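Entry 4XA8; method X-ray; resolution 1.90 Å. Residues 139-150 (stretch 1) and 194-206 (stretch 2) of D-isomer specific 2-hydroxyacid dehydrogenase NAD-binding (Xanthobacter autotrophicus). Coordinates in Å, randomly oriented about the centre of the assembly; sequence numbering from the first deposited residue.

Stretch 1 139-150: PRTAAEIRVGVL
Stretch 2 (194-206) GFLAGSEIVVVML

The most unusual feature is a glycine set in the middle of a strand, Gly148, whose bare CA lies 3.6 Å from Phe195 CZ and 3.5 Å from Ser199 OG. A CB built here would come within 2.2 Å of Ser199 OG and 2.9 Å of Phe195 CZ, so there is no room for a CB here, and Phe195 and Ser199 occupy the space beside the bare CA. Phe195 (chi1 t, chi2 81°) reaches in from the last turn of a helix that ends at Ala197; Gly198 then leaves helical phi/psi at -99/7, and Ser199 (m) turns its OG back to Phe195 O at 2.9 Å.

The chain next runs as strand 201-204, parallel to strand 146-150, at 16° between directions and 4.7 Å at closest approach. Both strands are extended, phi from -123° to -82° and psi from 103° to 138°. The parallel pairs are Val147-Ile201, Gly148-Val202, Val149-Val203 and Leu150-Val204, with CA separations of 4.7 to 5.0 Å. The hydrogen bonds alternate: Ile201 N to Arg146 O (3.1 Å), Gly148 N to Ile201 O (2.8 Å), Val203 N to Gly148 O (2.7 Å), Leu150 N to Val203 O (2.8 Å), Met205 N to Leu150 O (2.8 Å).

Val147, Val149, Ile201 and Val203 share one face, where Val147 CG1 meets Val203 CG2 at 4.4 Å. On the other, Leu150 (t, p) places CD1 3.8 Å from Phe195 CE2 and CG 3.6 Å from Leu206 CD1.

Charge ties the ends before the strands. Glu200, its backbone at -70/-39 and its side chain extended (t, t, chi3 -26°), receives Arg140 in a two-pronged salt bridge, NH1 to OE1 and NH2 to OE2, both 2.9 Å and nearly straight. One water also joins Glu200 OE1 (2.7 Å) to Glu144 O (3.0 Å) and accepts from Arg146 N (2.9 Å), so a backbone amide just before the first ladder bond is satisfied through solvent. Arg146 (m, t) lays its guanidinium face against Gly198 O, with CD 3.1 Å from that oxygen.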

ATOM      1  N   PRO A 139      -5.588  -3.479  17.620  1.00 43.12           N
ATOM      2  CA  PRO A 139      -4.675  -4.191  16.749  1.00 41.98           C
ATOM      3  C   PRO A 139      -5.269  -5.556  16.362  1.00 39.84           C
ATOM      4  O   PRO A 139      -5.956  -6.150  17.175  1.00 39.80           O
ATOM      5  CB  PRO A 139      -3.424  -4.356  17.647  1.00 43.18           C
ATOM      6  CG  PRO A 139      -3.546  -3.305  18.650  1.00 46.20           C
ATOM      7  CD  PRO A 139      -4.995  -3.284  18.955  1.00 46.72           C
ATOM      8  N   ARG A 140      -5.073  -5.973  15.125  1.00 39.45           N
ATOM      9  CA  ARG A 140      -5.516  -7.292  14.603  1.00 38.73           C
ATOM     10  C   ARG A 140      -4.352  -7.910  13.841  1.00 38.68           C
ATOM     11  O   ARG A 140      -3.617  -7.191  13.219  1.00 43.67           O
ATOM     12  CB  ARG A 140      -6.691  -7.106  13.616  1.00 38.15           C
ATOM     13  CG  ARG A 140      -7.591  -5.924  13.955  1.00 39.63           C
ATOM     14  CD  ARG A 140      -8.568  -5.578  12.846  1.00 39.14           C
ATOM     15  NE  ARG A 140      -9.437  -6.697  12.579  1.00 36.30           N
ATOM     16  CZ  ARG A 140     -10.168  -6.834  11.479  1.00 35.14           C
ATOM     17  NH1 ARG A 140     -10.941  -7.905  11.327  1.00 33.59           N
ATOM     18  NH2 ARG A 140     -10.119  -5.908  10.533  1.00 35.13           N
ATOM     19  N   THR A 141      -4.203  -9.231  13.848  1.00 38.15           N
ATOM     20  CA  THR A 141      -3.248  -9.908  12.964  1.00 36.93           C
ATOM     21  C   THR A 141      -3.807  -9.981  11.534  1.00 34.53           C
ATOM     22  O   THR A 141      -5.025  -9.975  11.325  1.00 32.49           O
ATOM     23  CB  THR A 141      -2.977 -11.355  13.430  1.00 39.42           C
ATOM     24  OG1 THR A 141      -4.198 -12.108  13.393  1.00 41.53           O
ATOM     25  CG2 THR A 141      -2.419 -11.399  14.831  1.00 43.22           C
ATOM     26  N   ALA A 142      -2.926 -10.092  10.558  1.00 32.46           N
ATOM     27  CA  ALA A 142      -3.333 -10.359   9.181  1.00 32.63           C
ATOM     28  C   ALA A 142      -4.262 -11.593   9.052  1.00 29.44           C
ATOM     29  O   ALA A 142      -5.208 -11.600   8.274  1.00 29.77           O
ATOM     30  CB  ALA A 142      -2.089 -10.594   8.358  1.00 34.71           C
ATOM     31  N   ALA A 143      -3.964 -12.631   9.827  1.00 29.26           N
ATOM     32  CA  ALA A 143      -4.702 -13.890   9.779  1.00 28.59           C
ATOM     33  C   ALA A 143      -6.180 -13.741  10.173  1.00 28.93           C
ATOM     34  O   ALA A 143      -7.009 -14.534   9.739  1.00 28.13           O
ATOM     35  CB  ALA A 143      -4.008 -14.935  10.643  1.00 30.06           C
ATOM     36  N   GLU A 144      -6.526 -12.722  10.960  1.00 29.83           N
ATOM     37  CA  GLU A 144      -7.907 -12.488  11.280  1.00 31.73           C
ATOM     38  C   GLU A 144      -8.664 -11.718  10.178  1.00 30.00           C
ATOM     39  O   GLU A 144      -9.872 -11.602  10.235  1.00 29.68           O
ATOM     40  CB  GLU A 144      -8.084 -11.894  12.700  1.00 36.91           C
ATOM     41  CG  GLU A 144      -7.774 -10.445  12.916  1.00 40.01           C
ATOM     42  CD  GLU A 144      -7.712 -10.092  14.414  1.00 44.91           C
ATOM     43  OE1 GLU A 144      -6.694 -10.329  15.111  1.00 47.62           O
ATOM     44  OE2 GLU A 144      -8.713  -9.536  14.872  1.00 48.24           O
ATOM     45  N   ILE A 145      -7.966 -11.253   9.148  1.00 27.59           N
ATOM     46  CA  ILE A 145      -8.603 -10.461   8.092  1.00 26.74           C
ATOM     47  C   ILE A 145      -8.854 -11.273   6.819  1.00 25.65           C
ATOM     48  O   ILE A 145      -7.928 -11.739   6.123  1.00 25.61           O
ATOM     49  CB  ILE A 145      -7.790  -9.197   7.781  1.00 27.63           C
ATOM     50  CG1 ILE A 145      -7.589  -8.388   9.074  1.00 29.97           C
ATOM     51  CG2 ILE A 145      -8.507  -8.337   6.721  1.00 27.58           C
ATOM     52  CD1 ILE A 145      -6.723  -7.149   8.889  1.00 32.27           C
ATOM     53  N   ARG A 146     -10.118 -11.430   6.512  1.00 26.20           N
ATOM     54  CA  ARG A 146     -10.536 -12.241   5.379  1.00 27.97           C
ATOM     55  C   ARG A 146     -10.617 -11.387   4.132  1.00 25.20           C
ATOM     56  O   ARG A 146     -11.386 -10.418   4.097  1.00 27.08           O
ATOM     57  CB  ARG A 146     -11.893 -12.868   5.663  1.00 32.02           C
ATOM     58  CG  ARG A 146     -11.876 -13.756   6.883  1.00 36.55           C
ATOM     59  CD  ARG A 146     -13.286 -14.125   7.293  1.00 45.28           C
ATOM     60  NE  ARG A 146     -13.588 -15.523   6.984  1.00 54.63           N
ATOM     61  CZ  ARG A 146     -14.793 -16.091   7.114  1.00 59.21           C
ATOM     62  NH1 ARG A 146     -15.842 -15.393   7.543  1.00 61.33           N
ATOM     63  NH2 ARG A 146     -14.943 -17.377   6.826  1.00 64.67           N
ATOM     64  N   VAL A 147      -9.854 -11.741   3.111  1.00 24.18           N
ATOM     65  CA  VAL A 147      -9.736 -10.923   1.861  1.00 22.50           C
ATOM     66  C   VAL A 147     -10.151 -11.888   0.726  1.00 23.10           C
ATOM     67  O   VAL A 147      -9.610 -13.003   0.609  1.00 24.39           O
ATOM     68  CB  VAL A 147      -8.287 -10.454   1.600  1.00 23.04           C
ATOM     69  CG1 VAL A 147      -8.160  -9.581   0.359  1.00 22.61           C
ATOM     70  CG2 VAL A 147      -7.687  -9.732   2.815  1.00 24.35           C
ATOM     71  N   GLY A 148     -11.134 -11.467  -0.042  1.00 22.36           N
ATOM     72  CA  GLY A 148     -11.703 -12.239  -1.125  1.00 22.46           C
ATOM     73  C   GLY A 148     -11.296 -11.613  -2.451  1.00 22.31           C
ATOM     74  O   GLY A 148     -11.587 -10.428  -2.702  1.00 23.13           O
ATOM     75  N   VAL A 149     -10.702 -12.407  -3.334  1.00 21.81           N
ATOM     76  CA  VAL A 149     -10.416 -11.952  -4.718  1.00 22.00           C
ATOM     77  C   VAL A 149     -11.475 -12.566  -5.681  1.00 22.29           C
ATOM     78  O   VAL A 149     -11.548 -13.801  -5.809  1.00 21.46           O
ATOM     79  CB  VAL A 149      -8.992 -12.403  -5.118  1.00 21.96           C
ATOM     80  CG1 VAL A 149      -8.627 -11.949  -6.534  1.00 23.65           C
ATOM     81  CG2 VAL A 149      -7.980 -11.853  -4.170  1.00 21.65           C
ATOM     82  N   LEU A 150     -12.313 -11.716  -6.276  1.00 23.61           N
ATOM     83  CA  LEU A 150     -13.357 -12.111  -7.196  1.00 25.29           C
ATOM     84  C   LEU A 150     -12.762 -12.126  -8.605  1.00 25.32           C
ATOM     85  O   LEU A 150     -12.545 -11.084  -9.204  1.00 25.57           O
ATOM     86  CB  LEU A 150     -14.552 -11.154  -7.041  1.00 27.08           C
ATOM     87  CG  LEU A 150     -15.798 -11.428  -7.829  1.00 30.05           C
ATOM     88  CD1 LEU A 150     -16.562 -12.608  -7.242  1.00 30.96           C
ATOM     89  CD2 LEU A 150     -16.668 -10.182  -7.817  1.00 33.59           C
ATOM     90  N   GLY A 194     -21.900 -17.326  -0.419  1.00 29.95           N
ATOM     91  CA  GLY A 194     -21.077 -17.703   0.736  1.00 28.76           C
ATOM     92  C   GLY A 194     -19.663 -17.106   0.626  1.00 26.41           C
ATOM     93  O   GLY A 194     -19.079 -16.698   1.630  1.00 26.72           O
ATOM     94  N   PHE A 195     -19.117 -17.033  -0.587  1.00 26.06           N
ATOM     95  CA  PHE A 195     -17.792 -16.410  -0.826  1.00 25.60           C
ATOM     96  C   PHE A 195     -17.816 -14.941  -0.381  1.00 25.62           C
ATOM     97  O   PHE A 195     -16.913 -14.500   0.357  1.00 24.65           O
ATOM     98  CB  PHE A 195     -17.353 -16.489  -2.300  1.00 25.50           C
ATOM     99  CG  PHE A 195     -16.218 -15.536  -2.680  1.00 22.95           C
ATOM    100  CD1 PHE A 195     -14.911 -15.868  -2.394  1.00 25.06           C
ATOM    101  CD2 PHE A 195     -16.467 -14.325  -3.330  1.00 23.90           C
ATOM    102  CE1 PHE A 195     -13.866 -14.994  -2.705  1.00 23.97           C
ATOM    103  CE2 PHE A 195     -15.413 -13.456  -3.671  1.00 24.65           C
ATOM    104  CZ  PHE A 195     -14.116 -13.809  -3.342  1.00 22.70           C
ATOM    105  N   LEU A 196     -18.836 -14.205  -0.829  1.00 24.69           N
ATOM    106  CA  LEU A 196     -18.966 -12.789  -0.462  1.00 26.78           C
ATOM    107  C   LEU A 196     -19.258 -12.595   1.043  1.00 28.81           C
ATOM    108  O   LEU A 196     -18.709 -11.672   1.660  1.00 26.45           O
ATOM    109  CB  LEU A 196     -20.085 -12.134  -1.266  1.00 26.33           C
ATOM    110  CG  LEU A 196     -19.780 -12.006  -2.771  1.00 25.84           C
ATOM    111  CD1 LEU A 196     -21.041 -11.643  -3.560  1.00 26.26           C
ATOM    112  CD2 LEU A 196     -18.665 -11.033  -3.032  1.00 25.27           C
ATOM    113  N   ALA A 197     -20.161 -13.414   1.607  1.00 27.78           N
ATOM    114  CA  ALA A 197     -20.539 -13.237   3.017  1.00 29.73           C
ATOM    115  C   ALA A 197     -19.361 -13.361   3.965  1.00 30.71           C
ATOM    116  O   ALA A 197     -19.388 -12.785   5.066  1.00 30.29           O
ATOM    117  CB  ALA A 197     -21.628 -14.231   3.400  1.00 31.54           C
ATOM    118  N   GLY A 198     -18.329 -14.114   3.592  1.00 29.33           N
ATOM    119  CA  GLY A 198     -17.141 -14.247   4.491  1.00 29.93           C
ATOM    120  C   GLY A 198     -15.958 -13.356   4.124  1.00 29.64           C
ATOM    121  O   GLY A 198     -14.866 -13.497   4.679  1.00 34.19           O
ATOM    122  N   SER A 199     -16.132 -12.459   3.156  1.00 28.10           N
ATOM    123  CA  SER A 199     -15.053 -11.537   2.726  1.00 28.15           C
ATOM    124  C   SER A 199     -15.215 -10.166   3.400  1.00 29.74           C
ATOM    125  O   SER A 199     -16.105  -9.382   3.039  1.00 31.41           O
ATOM    126  CB  SER A 199     -15.084 -11.341   1.217  1.00 29.83           C
ATOM    127  OG  SER A 199     -14.812 -12.548   0.514  1.00 29.86           O
ATOM    128  N   GLU A 200     -14.324  -9.842   4.322  1.00 24.07           N
ATOM    129  CA  GLU A 200     -14.267  -8.516   4.919  1.00 25.84           C
ATOM    130  C   GLU A 200     -13.775  -7.442   3.953  1.00 24.33           C
ATOM    131  O   GLU A 200     -14.264  -6.322   3.980  1.00 23.96           O
ATOM    132  CB  GLU A 200     -13.356  -8.510   6.165  1.00 27.45           C
ATOM    133  CG  GLU A 200     -13.396  -7.176   6.862  1.00 32.31           C
ATOM    134  CD  GLU A 200     -12.529  -7.086   8.116  1.00 35.78           C
ATOM    135  OE1 GLU A 200     -12.249  -8.113   8.780  1.00 35.66           O
ATOM    136  OE2 GLU A 200     -12.132  -5.966   8.432  1.00 38.72           O
ATOM    137  N   ILE A 201     -12.785  -7.786   3.135  1.00 22.92           N
ATOM    138  CA  ILE A 201     -12.290  -6.931   2.048  1.00 21.26           C
ATOM    139  C   ILE A 201     -12.511  -7.702   0.780  1.00 22.00           C
ATOM    140  O   ILE A 201     -12.143  -8.910   0.698  1.00 22.76           O
ATOM    141  CB  ILE A 201     -10.789  -6.617   2.214  1.00 21.62           C
ATOM    142  CG1 ILE A 201     -10.540  -5.911   3.551  1.00 23.05           C
ATOM    143  CG2 ILE A 201     -10.262  -5.751   1.100  1.00 21.55           C
ATOM    144  CD1 ILE A 201      -9.105  -5.846   3.968  1.00 23.00           C
ATOM    145  N   VAL A 202     -13.087  -7.064  -0.244  1.00 23.00           N
ATOM    146  CA  VAL A 202     -13.282  -7.805  -1.493  1.00 21.53           C
ATOM    147  C   VAL A 202     -12.577  -7.065  -2.638  1.00 21.59           C
ATOM    148  O   VAL A 202     -12.565  -5.827  -2.680  1.00 22.33           O
ATOM    149  CB  VAL A 202     -14.793  -8.093  -1.792  1.00 22.49           C
ATOM    150  CG1 VAL A 202     -15.532  -6.813  -2.049  1.00 23.47           C
ATOM    151  CG2 VAL A 202     -14.985  -8.999  -2.997  1.00 24.41           C
ATOM    152  N   VAL A 203     -11.903  -7.830  -3.513  1.00 20.94           N
ATOM    153  CA  VAL A 203     -11.167  -7.241  -4.699  1.00 21.22           C
ATOM    154  C   VAL A 203     -11.808  -7.743  -5.971  1.00 20.84           C
ATOM    155  O   VAL A 203     -11.762  -8.948  -6.291  1.00 22.39           O
ATOM    156  CB  VAL A 203      -9.657  -7.541  -4.718  1.00 21.22           C
ATOM    157  CG1 VAL A 203      -8.970  -6.703  -5.770  1.00 21.32           C
ATOM    158  CG2 VAL A 203      -9.017  -7.310  -3.363  1.00 21.29           C
ATOM    159  N   VAL A 204     -12.423  -6.845  -6.719  1.00 22.04           N
ATOM    160  CA  VAL A 204     -13.004  -7.233  -8.022  1.00 22.60           C
ATOM    161  C   VAL A 204     -11.919  -7.257  -9.120  1.00 23.16           C
ATOM    162  O   VAL A 204     -11.331  -6.206  -9.466  1.00 24.49           O
ATOM    163  CB  VAL A 204     -14.079  -6.253  -8.486  1.00 23.88           C
ATOM    164  CG1 VAL A 204     -14.729  -6.770  -9.783  1.00 26.04           C
ATOM    165  CG2 VAL A 204     -15.146  -6.073  -7.417  1.00 25.13           C
ATOM    166  N   MET A 205     -11.649  -8.437  -9.661  1.00 23.20           N
ATOM    167  CA  MET A 205     -10.657  -8.650 -10.698  1.00 25.63           C
ATOM    168  C   MET A 205     -11.215  -9.571 -11.813  1.00 29.80           C
ATOM    169  O   MET A 205     -10.486 -10.403 -12.377  1.00 30.52           O
ATOM    170  CB  MET A 205      -9.375  -9.276 -10.139  1.00 25.40           C
ATOM    171  CG  MET A 205      -8.828  -8.505  -8.973  1.00 25.20           C
ATOM    172  SD  MET A 205      -7.191  -9.107  -8.480  1.00 25.72           S
ATOM    173  CE  MET A 205      -6.244  -8.566  -9.878  1.00 25.80           C
ATOM    174  N   LEU A 206     -12.506  -9.428 -12.121  1.00 29.32           N
ATOM    175  CA  LEU A 206     -13.130 -10.292 -13.137  1.00 33.61           C
ATOM    176  C   LEU A 206     -12.935  -9.708 -14.515  1.00 36.06           C
ATOM    177  O   LEU A 206     -13.165  -8.544 -14.707  1.00 37.28           O
ATOM    178  CB  LEU A 206     -14.619 -10.379 -12.887  1.00 34.79           C
ATOM    179  CG  LEU A 206     -15.033 -11.322 -11.799  1.00 35.55           C
ATOM    180  CD1 LEU A 206     -16.433 -10.942 -11.376  1.00 38.57           C
ATOM    181  CD2 LEU A 206     -14.955 -12.756 -12.313  1.00 39.06           C
TER
HETATM  182  O   HOH W   1     -12.129 -10.750   8.537  1.00 31.71           O